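Local coordinates for 2-aminomuconate 6-semialdehyde dehydrogenase (Burkholderia cenocepacia, PDB 4U3W), which probably oxidises 2-aminomuconate 6-semialdehyde to 2-aminomuconate, using a nicotinamide cofactor such as NAD+, at residues Val365-Thr370 against Ala402-Glu407; Phe144-His147 against Glu153-Asn156; Leu177-Lys182 against Ser203-Leu208; Gln331-Gly336 against Ala342-Pro347; Ile246-Glu251 against Ser256-Ala261. One frame throughout, in Å; residues are numbered along the deposited sequence. Where two conformers were deposited one is given.

Interaction 1 of 5, residues Val365-Thr370 against Ala402-Glu407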
# COMPACT_ATOMS: atom_id res chain seq x y z
N VAL A 365 41.97 -26.92 12.12
CA VAL A 365 42.94 -28.01 11.96
C VAL A 365 42.75 -29.14 13.03
O VAL A 365 42.81 -30.34 12.69
CB VAL A 365 44.41 -27.48 12.01
CG1 VAL A 365 45.40 -28.63 12.08
CG2 VAL A 365 44.72 -26.63 10.80
N GLU A 366 42.54 -28.78 14.30
CA GLU A 366 42.26 -29.80 15.33
C GLU A 366 40.94 -30.57 15.05
O GLU A 366 40.83 -31.75 15.39
CB GLU A 366 42.22 -29.16 16.74
N GLU A 367 39.95 -29.91 14.44
CA GLU A 367 38.68 -30.55 14.15
C GLU A 367 38.77 -31.42 12.89
O GLU A 367 37.78 -32.04 12.49
CB GLU A 367 37.53 -29.51 13.99
CG GLU A 367 37.18 -28.77 15.26
CD GLU A 367 35.90 -27.94 15.20
OE1 GLU A 367 35.72 -27.11 14.27
OE2 GLU A 367 35.07 -28.10 16.13
N GLY A 368 39.96 -31.46 12.26
CA GLY A 368 40.18 -32.36 11.13
C GLY A 368 40.03 -31.78 9.72
O GLY A 368 39.86 -32.53 8.74
N ALA A 369 40.07 -30.45 9.62
CA ALA A 369 39.93 -29.76 8.32
C ALA A 369 41.16 -29.98 7.44
O ALA A 369 42.29 -30.09 7.93
CB ALA A 369 39.68 -28.22 8.53
N THR A 370 40.91 -30.07 6.14
CA THR A 370 41.94 -30.00 5.10
C THR A 370 42.12 -28.56 4.67
O THR A 370 41.15 -27.93 4.22
CB THR A 370 41.51 -30.82 3.87
OG1 THR A 370 41.45 -32.20 4.23
CG2 THR A 370 42.48 -30.61 2.71
N ALA A 402 30.75 -29.31 13.43
CA ALA A 402 32.03 -28.74 13.88
C ALA A 402 31.88 -27.26 14.28
O ALA A 402 31.06 -26.52 13.70
CB ALA A 402 33.09 -28.88 12.80
N ARG A 403 32.64 -26.84 15.31
CA ARG A 403 32.57 -25.45 15.76
C ARG A 403 32.96 -24.49 14.62
O ARG A 403 32.39 -23.41 14.48
CB ARG A 403 33.45 -25.22 17.00
CG ARG A 403 33.03 -26.06 18.23
CD ARG A 403 33.95 -25.75 19.44
NE ARG A 403 34.02 -24.30 19.58
CZ ARG A 403 35.02 -23.63 20.14
NH1 ARG A 403 36.07 -24.26 20.62
NH2 ARG A 403 34.96 -22.32 20.20
N CYS A 404 33.91 -24.89 13.79
CA CYS A 404 34.40 -23.98 12.76
C CYS A 404 33.43 -23.77 11.61
O CYS A 404 33.64 -22.83 10.84
CB CYS A 404 35.75 -24.46 12.20
SG CYS A 404 37.11 -24.09 13.41
N VAL A 405 32.40 -24.61 11.50
CA VAL A 405 31.35 -24.36 10.51
C VAL A 405 30.06 -23.90 11.19
O VAL A 405 29.08 -23.67 10.50
CB VAL A 405 31.03 -25.60 9.63
CG1 VAL A 405 32.28 -26.09 8.98
CG2 VAL A 405 30.41 -26.75 10.44
N ARG A 406 30.06 -23.77 12.53
CA ARG A 406 28.86 -23.25 13.22
C ARG A 406 29.08 -21.83 13.78
O ARG A 406 28.16 -20.99 13.76
CB ARG A 406 28.39 -24.19 14.33
CG ARG A 406 27.94 -25.56 13.82
CD ARG A 406 27.21 -26.38 14.91
NE ARG A 406 25.80 -25.99 15.06
CZ ARG A 406 24.81 -26.39 14.26
NH1 ARG A 406 25.05 -27.21 13.22
NH2 ARG A 406 23.57 -25.98 14.48
N GLU A 407 30.29 -21.54 14.24
CA GLU A 407 30.53 -20.26 14.92
C GLU A 407 31.02 -19.18 13.95
O GLU A 407 31.85 -19.42 13.06
CB GLU A 407 31.51 -20.46 16.06
CG GLU A 407 30.96 -21.39 17.13
CD GLU A 407 32.00 -21.86 18.17
OE1 GLU A 407 33.08 -21.23 18.29
OE2 GLU A 407 31.69 -22.84 18.88
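The carboxylate of Glu-367 presents both oxygens to the backbone N-H groups of Arg-403 and Cys-404, while the methyl of Ala-402 lies over one of its faces, with CB 3.5 Å from OE1. The guanidinium of Arg-403 stands nearly upright to this carboxylate, the two planes 77° apart, and has the carboxylate carbon of Glu-407 at its edge and in its plane. Glu-367 sits where helix 351-366 ends in a Schellman motif: Gly-368 takes a positive phi, and its N bonds back to the O of Val-365. From there the glutamate crosses to the first turn of the short, weakly bonded helix 403-406. OE2 accepts from Arg-403 N at 2.9 Å and OE1 from Cys-404 N at 2.9 Å, each through its syn lone pair, so the two bonds fix the rotation of the group. The chain is extended beyond CG (chi2 -169°), which carries the acid across the gap. The N-H groups at the start of this short turn would be expected to favour the negative charge of Glu-367. Arg-403 turns its charge elsewhere, gripping Glu-407 side-on. Tyr-360 also bonds to Glu-407, tying the turn to helix 351-366. Arg-403 NE meets Glu-407 OE2 at 2.8 Å from the syn side, with a nearly straight N-H...O angle of 169°.

Interaction 2 of 5, residues Phe144-His147 against Glu153-Asn156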
# COMPACT_ATOMS: atom_id res chain seq x y z
N PHE A 144 -8.97 5.03 7.48
CA PHE A 144 -9.95 3.97 7.70
C PHE A 144 -11.26 4.61 8.17
O PHE A 144 -11.21 5.45 9.05
CB PHE A 144 -9.50 2.96 8.81
CG PHE A 144 -8.10 2.38 8.63
CD1 PHE A 144 -6.99 3.01 9.16
CD2 PHE A 144 -7.93 1.14 7.99
CE1 PHE A 144 -5.70 2.45 9.01
CE2 PHE A 144 -6.67 0.57 7.84
CZ PHE A 144 -5.55 1.22 8.35
N GLU A 145 -12.40 4.17 7.67
CA GLU A 145 -13.69 4.60 8.19
C GLU A 145 -14.27 3.54 9.09
O GLU A 145 -14.23 2.35 8.74
CB GLU A 145 -14.67 4.90 7.05
CG GLU A 145 -14.18 5.99 6.16
CD GLU A 145 -14.97 6.13 4.85
OE1 GLU A 145 -15.89 5.34 4.59
OE2 GLU A 145 -14.64 7.05 4.08
N THR A 146 -14.81 3.94 10.25
CA THR A 146 -15.44 2.99 11.19
C THR A 146 -16.95 3.26 11.35
O THR A 146 -17.36 4.39 11.66
CB THR A 146 -14.73 3.03 12.58
OG1 THR A 146 -13.33 2.83 12.39
CG2 THR A 146 -15.29 1.97 13.55
N HIS A 147 -17.76 2.22 11.12
CA HIS A 147 -19.20 2.28 11.34
C HIS A 147 -19.49 1.41 12.56
O HIS A 147 -19.47 0.18 12.49
CB HIS A 147 -19.94 1.79 10.10
CG HIS A 147 -19.49 2.48 8.86
ND1 HIS A 147 -20.04 3.67 8.43
CD2 HIS A 147 -18.48 2.20 8.00
CE1 HIS A 147 -19.41 4.07 7.34
NE2 HIS A 147 -18.46 3.20 7.05
N GLU A 153 -20.31 7.12 13.36
CA GLU A 153 -19.27 6.96 12.34
C GLU A 153 -18.03 7.73 12.77
O GLU A 153 -18.11 8.80 13.40
CB GLU A 153 -19.73 7.41 10.93
CG GLU A 153 -18.64 7.08 9.82
CD GLU A 153 -18.99 7.53 8.39
OE1 GLU A 153 -20.15 7.95 8.15
OE2 GLU A 153 -18.06 7.51 7.52
N LEU A 154 -16.87 7.15 12.47
CA LEU A 154 -15.63 7.76 12.91
C LEU A 154 -14.67 7.67 11.76
O LEU A 154 -14.79 6.78 10.92
CB LEU A 154 -15.06 7.07 14.15
CG LEU A 154 -16.04 6.89 15.31
CD1 LEU A 154 -16.71 5.50 15.32
CD2 LEU A 154 -15.32 7.21 16.61
N ILE A 155 -13.73 8.59 11.70
CA ILE A 155 -12.64 8.46 10.77
C ILE A 155 -11.35 8.21 11.56
O ILE A 155 -11.19 8.72 12.69
CB ILE A 155 -12.51 9.70 9.86
CG1 ILE A 155 -12.28 10.98 10.67
CG2 ILE A 155 -13.79 9.86 8.98
CD1 ILE A 155 -12.04 12.22 9.81
N ASN A 156 -10.45 7.42 10.99
CA ASN A 156 -9.15 7.13 11.57
C ASN A 156 -8.07 7.53 10.61
O ASN A 156 -8.17 7.21 9.42
CB ASN A 156 -8.95 5.63 11.87
CG ASN A 156 -10.04 5.04 12.74
OD1 ASN A 156 -9.85 4.88 13.98
ND2 ASN A 156 -11.17 4.67 12.12
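Asn-156 and Thr-146 stand on the same face of the antiparallel hairpin of strands 141-147 and 153-169, diagonal neighbours two residues apart in the register, and meet at a slant through their polar ends. The amide nitrogen of Asn-156 bridges two acceptors: ND2 lies 2.9 Å from Thr-146 OG1, which is tilted from the amide plane, and 3.2 Å from the backbone O of Phe-144, which lies within it. Relative to the plane of that carbonyl, ND2 stands above it, whereas Asn-156 N approaches nearly end-on, so one oxygen takes two donors from the same residue. Chi1 of -55° sets CG beside the backbone N and lets the amide lean over the neighbouring strand. Thr-146 and Leu-154 form a hydrogen-bonded pair, and Leu-154 CD1 comes to 4.2 Å from Thr-146 CB. On the other face, His-147 and Glu-153 run side by side in the same direction, with ring and carboxylate planes 38° apart and His-147 CE1 3.6 Å from Glu-153 CD. The hairpin projects from the body, like the oligomerisation arm of aldehyde dehydrogenases. Asp-469 of the second subunit bonds to Thr-146 OG1, and Asn-499 of the same chain takes Asn-156 OD1. Linked in this way, the amide and hydroxyl form a short polar relay that joins the hairpin's own strands to a neighbouring subunit.

Interaction 3 of 5, residues Leu177-Lys182 against Ser203-Leu208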
# COMPACT_ATOMS: atom_id res chain seq x y z
N LEU A 177 29.52 3.38 5.89
CA LEU A 177 28.30 2.85 5.26
C LEU A 177 27.23 2.51 6.30
O LEU A 177 26.04 2.92 6.18
CB LEU A 177 28.63 1.60 4.40
CG LEU A 177 27.59 0.91 3.51
CD1 LEU A 177 28.25 -0.04 2.48
CD2 LEU A 177 26.55 0.13 4.26
N LEU A 178 27.62 1.75 7.31
CA LEU A 178 26.67 1.29 8.31
C LEU A 178 26.28 2.39 9.31
O LEU A 178 25.18 2.35 9.87
CB LEU A 178 27.24 0.05 9.03
CG LEU A 178 27.38 -1.09 7.99
CD1 LEU A 178 28.00 -2.32 8.62
CD2 LEU A 178 26.00 -1.42 7.39
N PHE A 179 27.15 3.37 9.53
CA PHE A 179 26.84 4.55 10.37
C PHE A 179 25.71 5.36 9.67
O PHE A 179 24.68 5.62 10.25
CB PHE A 179 28.13 5.36 10.59
CG PHE A 179 28.07 6.44 11.64
CD1 PHE A 179 28.13 6.14 12.99
CD2 PHE A 179 28.04 7.75 11.26
CE1 PHE A 179 28.15 7.19 13.97
CE2 PHE A 179 28.03 8.80 12.22
CZ PHE A 179 28.09 8.52 13.56
N THR A 180 25.88 5.65 8.39
CA THR A 180 24.88 6.46 7.69
C THR A 180 23.57 5.70 7.41
O THR A 180 22.51 6.32 7.28
CB THR A 180 25.41 6.98 6.35
OG1 THR A 180 25.77 5.86 5.52
CG2 THR A 180 26.62 7.89 6.59
N TRP A 181 23.67 4.38 7.28
CA TRP A 181 22.52 3.52 7.13
C TRP A 181 21.52 3.76 8.30
O TRP A 181 20.30 3.66 8.10
CB TRP A 181 22.99 2.07 7.09
CG TRP A 181 21.94 1.03 7.14
CD1 TRP A 181 21.79 0.05 8.09
CD2 TRP A 181 20.87 0.82 6.18
NE1 TRP A 181 20.71 -0.75 7.79
CE2 TRP A 181 20.12 -0.29 6.64
CE3 TRP A 181 20.48 1.48 5.01
CZ2 TRP A 181 19.00 -0.78 5.94
CZ3 TRP A 181 19.35 1.00 4.32
CH2 TRP A 181 18.62 -0.12 4.79
N LYS A 182 22.05 4.12 9.48
CA LYS A 182 21.19 4.45 10.64
C LYS A 182 20.97 5.95 10.82
O LYS A 182 19.83 6.41 11.11
CB LYS A 182 21.82 3.89 11.96
CG LYS A 182 22.18 2.42 11.91
CD LYS A 182 20.99 1.59 11.46
CE LYS A 182 21.27 0.07 11.52
NZ LYS A 182 21.80 -0.23 12.92
N SER A 203 37.35 7.73 12.39
CA SER A 203 37.74 8.89 11.57
C SER A 203 36.67 9.39 10.61
O SER A 203 36.42 10.61 10.55
CB SER A 203 39.01 8.57 10.75
OG SER A 203 40.04 8.17 11.67
N SER A 204 36.05 8.49 9.84
CA SER A 204 35.02 8.94 8.89
C SER A 204 33.77 9.47 9.61
O SER A 204 33.12 10.42 9.12
CB SER A 204 34.67 7.84 7.87
OG SER A 204 33.95 6.74 8.43
N ALA A 205 33.42 8.90 10.75
CA ALA A 205 32.30 9.48 11.53
C ALA A 205 32.63 10.91 12.03
O ALA A 205 31.76 11.78 12.08
CB ALA A 205 31.94 8.56 12.73
N THR A 206 33.89 11.16 12.39
CA THR A 206 34.28 12.49 12.82
C THR A 206 34.18 13.48 11.63
O THR A 206 33.71 14.62 11.81
CB THR A 206 35.71 12.52 13.43
OG1 THR A 206 35.82 11.53 14.47
CG2 THR A 206 36.00 13.93 14.08
N LEU A 207 34.58 13.04 10.43
CA LEU A 207 34.43 13.90 9.25
C LEU A 207 32.98 14.16 9.00
O LEU A 207 32.57 15.29 8.57
CB LEU A 207 35.08 13.22 8.00
CG LEU A 207 36.60 13.16 8.05
CD1 LEU A 207 37.13 12.57 6.75
CD2 LEU A 207 37.11 14.57 8.22
N LEU A 208 32.15 13.15 9.24
CA LEU A 208 30.69 13.36 9.07
C LEU A 208 30.17 14.47 10.03
O LEU A 208 29.37 15.36 9.65
CB LEU A 208 29.90 12.06 9.26
CG LEU A 208 28.37 12.17 9.07
CD1 LEU A 208 28.06 12.61 7.62
CD2 LEU A 208 27.64 10.83 9.33
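With chi1 near 180° in both Phe-179 (-168°) and Leu-208 (-179°), CG of each extends opposite its backbone N, and the two side chains meet at a slant between their helices. The Phe-179 ring meets two different groups there. Ala-205 CB sits over one face, 4.0 Å from the ring centroid and close to the normal, a CH-pi contact displaced toward the CE2-CZ edge. Leu-208 comes in at the rim instead: its CD2 methyl lies in the ring plane, 3.6 Å from Phe-179 CE2. The same methyl also reaches Thr-180 CG2 at 4.1 Å, so one leucine branch touches two residues of helix 175-188. These helices precede and follow strand 192-196 in the Rossmann-like, probably cofactor-binding domain, and their short segments run 42° apart with axes 10.5 Å from each other. Strand 222-224 closes the apolar cluster from the sheet, Leu-224 touching both Phe-179 and Ala-205. Thr-180 turns only its methyl to Leu-208. Its OG1 is taken up on its own side, by the side-chain amide of Asn-128 on helix 114-138 and the backbone O of Leu-176.

Interaction 4 of 5, residues Gln331-Gly336 against Ala342-Pro347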
# COMPACT_ATOMS: atom_id res chain seq x y z
N GLN A 331 44.13 -17.76 -4.61
CA GLN A 331 45.58 -17.56 -4.64
C GLN A 331 45.99 -16.42 -5.59
O GLN A 331 47.12 -15.91 -5.51
CB GLN A 331 46.27 -18.86 -4.98
CG GLN A 331 46.11 -19.91 -3.88
CD GLN A 331 46.83 -21.21 -4.18
OE1 GLN A 331 47.22 -21.50 -5.34
NE2 GLN A 331 47.01 -22.03 -3.15
N ALA A 332 45.09 -15.97 -6.47
CA ALA A 332 45.40 -14.81 -7.29
C ALA A 332 45.07 -13.48 -6.57
O ALA A 332 45.42 -12.41 -7.03
CB ALA A 332 44.67 -14.89 -8.66
N LEU A 333 44.41 -13.53 -5.43
CA LEU A 333 44.24 -12.30 -4.65
C LEU A 333 45.63 -11.80 -4.19
O LEU A 333 46.56 -12.60 -4.01
CB LEU A 333 43.32 -12.53 -3.46
CG LEU A 333 41.90 -12.84 -3.93
CD1 LEU A 333 41.13 -13.26 -2.70
CD2 LEU A 333 41.25 -11.62 -4.61
N ARG A 334 45.76 -10.49 -4.05
CA ARG A 334 47.02 -9.86 -3.61
C ARG A 334 46.77 -9.18 -2.29
O ARG A 334 46.04 -8.20 -2.25
CB ARG A 334 47.50 -8.84 -4.64
CG ARG A 334 48.00 -9.57 -5.95
CD ARG A 334 49.19 -10.50 -5.64
NE ARG A 334 49.49 -11.44 -6.72
CZ ARG A 334 49.38 -12.76 -6.64
NH1 ARG A 334 48.96 -13.33 -5.51
NH2 ARG A 334 49.69 -13.53 -7.70
N VAL A 335 47.34 -9.72 -1.22
CA VAL A 335 47.09 -9.22 0.14
C VAL A 335 48.13 -8.16 0.49
O VAL A 335 49.32 -8.43 0.44
CB VAL A 335 47.13 -10.41 1.17
CG1 VAL A 335 46.99 -9.90 2.66
CG2 VAL A 335 46.07 -11.46 0.83
N GLY A 336 47.72 -6.95 0.84
CA GLY A 336 48.70 -5.93 1.15
C GLY A 336 48.11 -4.57 1.44
O GLY A 336 46.93 -4.45 1.76
N ALA A 342 47.81 -2.64 -7.01
CA ALA A 342 47.68 -4.08 -7.21
C ALA A 342 47.03 -4.85 -6.04
O ALA A 342 46.62 -6.01 -6.19
CB ALA A 342 49.06 -4.69 -7.50
N THR A 343 46.94 -4.22 -4.87
CA THR A 343 46.34 -4.90 -3.72
C THR A 343 44.87 -5.21 -3.97
O THR A 343 44.08 -4.34 -4.33
CB THR A 343 46.51 -4.02 -2.45
OG1 THR A 343 47.91 -3.97 -2.11
CG2 THR A 343 45.74 -4.59 -1.26
N THR A 344 44.46 -6.44 -3.73
CA THR A 344 43.03 -6.69 -3.81
C THR A 344 42.38 -7.21 -2.54
O THR A 344 41.15 -7.36 -2.48
CB THR A 344 42.68 -7.68 -4.97
OG1 THR A 344 43.53 -8.82 -4.88
CG2 THR A 344 42.88 -6.99 -6.28
N MET A 345 43.19 -7.45 -1.50
CA MET A 345 42.61 -7.74 -0.19
C MET A 345 43.45 -7.03 0.90
O MET A 345 44.68 -7.10 0.88
CB MET A 345 42.55 -9.27 0.08
CG MET A 345 41.59 -9.63 1.26
SD MET A 345 41.46 -11.38 1.73
CE MET A 345 42.81 -11.49 2.87
N GLY A 346 42.79 -6.35 1.83
CA GLY A 346 43.48 -5.66 2.94
C GLY A 346 43.62 -6.49 4.21
O GLY A 346 43.33 -7.68 4.20
N PRO A 347 44.10 -5.87 5.30
CA PRO A 347 44.27 -6.54 6.59
C PRO A 347 42.91 -6.72 7.34
O PRO A 347 41.91 -6.08 6.98
CB PRO A 347 45.16 -5.54 7.39
CG PRO A 347 44.76 -4.21 6.90
CD PRO A 347 44.46 -4.44 5.36
O HOH W 1 44.43 -9.90 -7.25
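The backbone O of Arg-334 is gripped by two successive N-H groups of the facing segment, Thr-344 N at 2.8 Å and Met-345 N at 3.0 Å. The first donor lies in the carbonyl plane, the second stands above it, so the two share the oxygen from different directions. Thr-344 is bonded a second time, through its hydroxyl: OG1 accepts from Arg-334 N at 2.9 Å along an almost straight line (172°). Its chi1 of 48° places OG1 between the backbone N and the carbonyl carbon, pointing it at Arg-334. Water 1 also binds OG1 and donates to Ala-332 O, adding a water-mediated link. Both segments belong to the loop joining helices 319-331 and 351-366 of the aldehyde dehydrogenase fold, which brings its two parts together 69° apart in direction. Val-335 and Met-345 make a single backbone bridge, formed by Met-345 N to Arg-334 O and by Gly-336 N to Met-345 O (3.0 Å). The side chains of Val-335 and Met-345 run alongside each other in the same direction, Val-335 CG2 touching Met-345 CE at 3.8 Å, and Pro-392 packs against both. Thr-343 turns its methyl CG2 to Gly-336 O (3.2 Å), while its OG1 bonds to Ala-337 O within the turn. The aliphatic start of the Arg-334 side chain passes Ala-342 O, with CB 3.3 Å away, before bending so that NH1 bonds to Gln-331 O.

Interaction 5 of 5, residues Ile246-Glu251 against Ser256-Ala261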
# COMPACT_ATOMS: atom_id res chain seq x y z
N ILE A 246 17.43 2.27 20.68
CA ILE A 246 18.81 1.94 20.36
C ILE A 246 18.78 1.17 19.02
O ILE A 246 18.00 0.22 18.89
CB ILE A 246 19.47 1.03 21.40
CG1 ILE A 246 19.68 1.77 22.71
CG2 ILE A 246 20.87 0.55 20.91
CD1 ILE A 246 20.76 2.88 22.58
N THR A 247 19.59 1.58 18.06
CA THR A 247 19.77 0.78 16.83
C THR A 247 21.21 0.34 16.92
O THR A 247 22.11 1.07 17.41
CB THR A 247 19.42 1.56 15.54
OG1 THR A 247 19.49 0.68 14.40
CG2 THR A 247 20.40 2.71 15.34
N PHE A 248 21.42 -0.91 16.58
CA PHE A 248 22.72 -1.49 16.84
C PHE A 248 23.02 -2.50 15.73
O PHE A 248 22.15 -3.25 15.34
CB PHE A 248 22.76 -2.17 18.22
CG PHE A 248 24.00 -3.01 18.43
CD1 PHE A 248 25.23 -2.41 18.70
CD2 PHE A 248 23.94 -4.42 18.34
CE1 PHE A 248 26.39 -3.21 18.87
CE2 PHE A 248 25.09 -5.21 18.53
CZ PHE A 248 26.31 -4.62 18.78
N THR A 249 24.24 -2.48 15.20
CA THR A 249 24.68 -3.52 14.26
C THR A 249 25.96 -4.11 14.86
O THR A 249 26.88 -3.36 15.18
CB THR A 249 24.94 -2.94 12.85
OG1 THR A 249 23.73 -2.34 12.36
CG2 THR A 249 25.41 -4.05 11.83
N GLY A 250 26.02 -5.43 15.05
CA GLY A 250 27.23 -6.03 15.60
C GLY A 250 27.04 -7.44 16.14
O GLY A 250 26.13 -8.15 15.72
N GLU A 251 27.85 -7.85 17.12
CA GLU A 251 27.76 -9.24 17.57
C GLU A 251 26.44 -9.53 18.28
O GLU A 251 25.89 -8.65 18.99
CB GLU A 251 28.91 -9.60 18.52
CG GLU A 251 30.24 -9.77 17.92
CD GLU A 251 31.23 -10.18 19.01
OE1 GLU A 251 31.20 -11.36 19.44
OE2 GLU A 251 31.96 -9.31 19.50
N SER A 256 22.27 -8.97 22.95
CA SER A 256 21.58 -9.50 24.12
C SER A 256 21.82 -8.58 25.34
O SER A 256 20.88 -8.28 26.09
CB SER A 256 22.02 -10.96 24.41
OG SER A 256 21.58 -11.82 23.34
N THR A 257 23.06 -8.11 25.49
CA THR A 257 23.43 -7.18 26.57
C THR A 257 22.62 -5.84 26.48
O THR A 257 22.01 -5.35 27.47
CB THR A 257 24.94 -6.92 26.50
OG1 THR A 257 25.64 -8.17 26.71
CG2 THR A 257 25.39 -5.90 27.56
N ILE A 258 22.57 -5.30 25.28
CA ILE A 258 21.82 -4.08 25.01
C ILE A 258 20.32 -4.22 25.32
O ILE A 258 19.68 -3.30 25.88
CB ILE A 258 22.01 -3.64 23.52
CG1 ILE A 258 23.49 -3.30 23.25
CG2 ILE A 258 21.05 -2.45 23.21
CD1 ILE A 258 23.76 -2.89 21.80
N MET A 259 19.76 -5.38 24.93
CA MET A 259 18.35 -5.70 25.16
C MET A 259 17.98 -5.68 26.66
O MET A 259 16.91 -5.20 27.04
CB MET A 259 18.00 -7.07 24.56
CG MET A 259 16.49 -7.35 24.54
SD MET A 259 16.00 -8.62 23.29
CE MET A 259 14.22 -8.63 23.44
N LYS A 260 18.88 -6.21 27.49
CA LYS A 260 18.73 -6.12 28.94
C LYS A 260 18.88 -4.66 29.45
O LYS A 260 18.12 -4.23 30.32
CB LYS A 260 19.75 -7.03 29.65
CG LYS A 260 19.71 -8.48 29.18
CD LYS A 260 20.80 -9.36 29.82
CE LYS A 260 20.79 -10.75 29.18
NZ LYS A 260 21.98 -11.60 29.59
N ALA A 261 19.84 -3.93 28.88
CA ALA A 261 20.20 -2.57 29.32
C ALA A 261 19.04 -1.57 29.11
O ALA A 261 18.80 -0.71 29.95
CB ALA A 261 21.44 -2.10 28.59
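Ile-258 projects from its helix toward the sheet, and its CB splits into two branches with separate targets on strand 245-249. This is the strand-to-helix half of the beta-alpha-beta unit 245-249, 252-261 and 268-272, in the Rossmann-like domain that probably holds the cofactor. CG2 of Ile-258 meets the CG2 methyl of Ile-246 at 3.8 Å, the two side chains slanting past one another. The other branch leaves through CG1 and stays fully extended (chi2 179°), so that CD1 reaches the aromatic ring of Phe-248. CD1 lies over the ring face, 3.6 Å from the centroid and 22° off the normal, a CH-pi contact. It is displaced toward the root of the ring, with Phe-248 CG only 3.4 Å away. The ring is brought underneath by chi1 of 170°, which swings it out opposite the backbone N of Phe-248. Phe-271 of strand 268-272 packs on both Phe-248 and Ile-258, completing the apolar layer beneath the helix. The helix also meets the second subunit, where Lys-260 forms a salt bridge with that chain's Asp-264. Glu-251, at the N-cap position, brings its backbone O to the edge of the Phe-248 ring, in the ring plane.

In the fold
Interactions 3 and 5 touch directly: Lys-182 NZ lies 2.9 Å from both Thr-247 OG1 and Thr-249 OG1, probably as hydrogen bonds, so helix 175-188 is tied to strand 245-249 within the Rossmann-like domain. Interaction 2 reaches the same sheet, since strand 153-169 neighbours strand 245-249, but its arm lies far out, centres 39 Å from interaction 5; both contacts meet the second subunit. Interactions 1 and 4 are at opposite ends of helix 351-366, nearest atoms about 11 Å apart. A bound magnesium ion lies about 9 Å from the Pro-347 side chain in interaction 4, and one about 12 Å from that of Ile-246 in interaction 5.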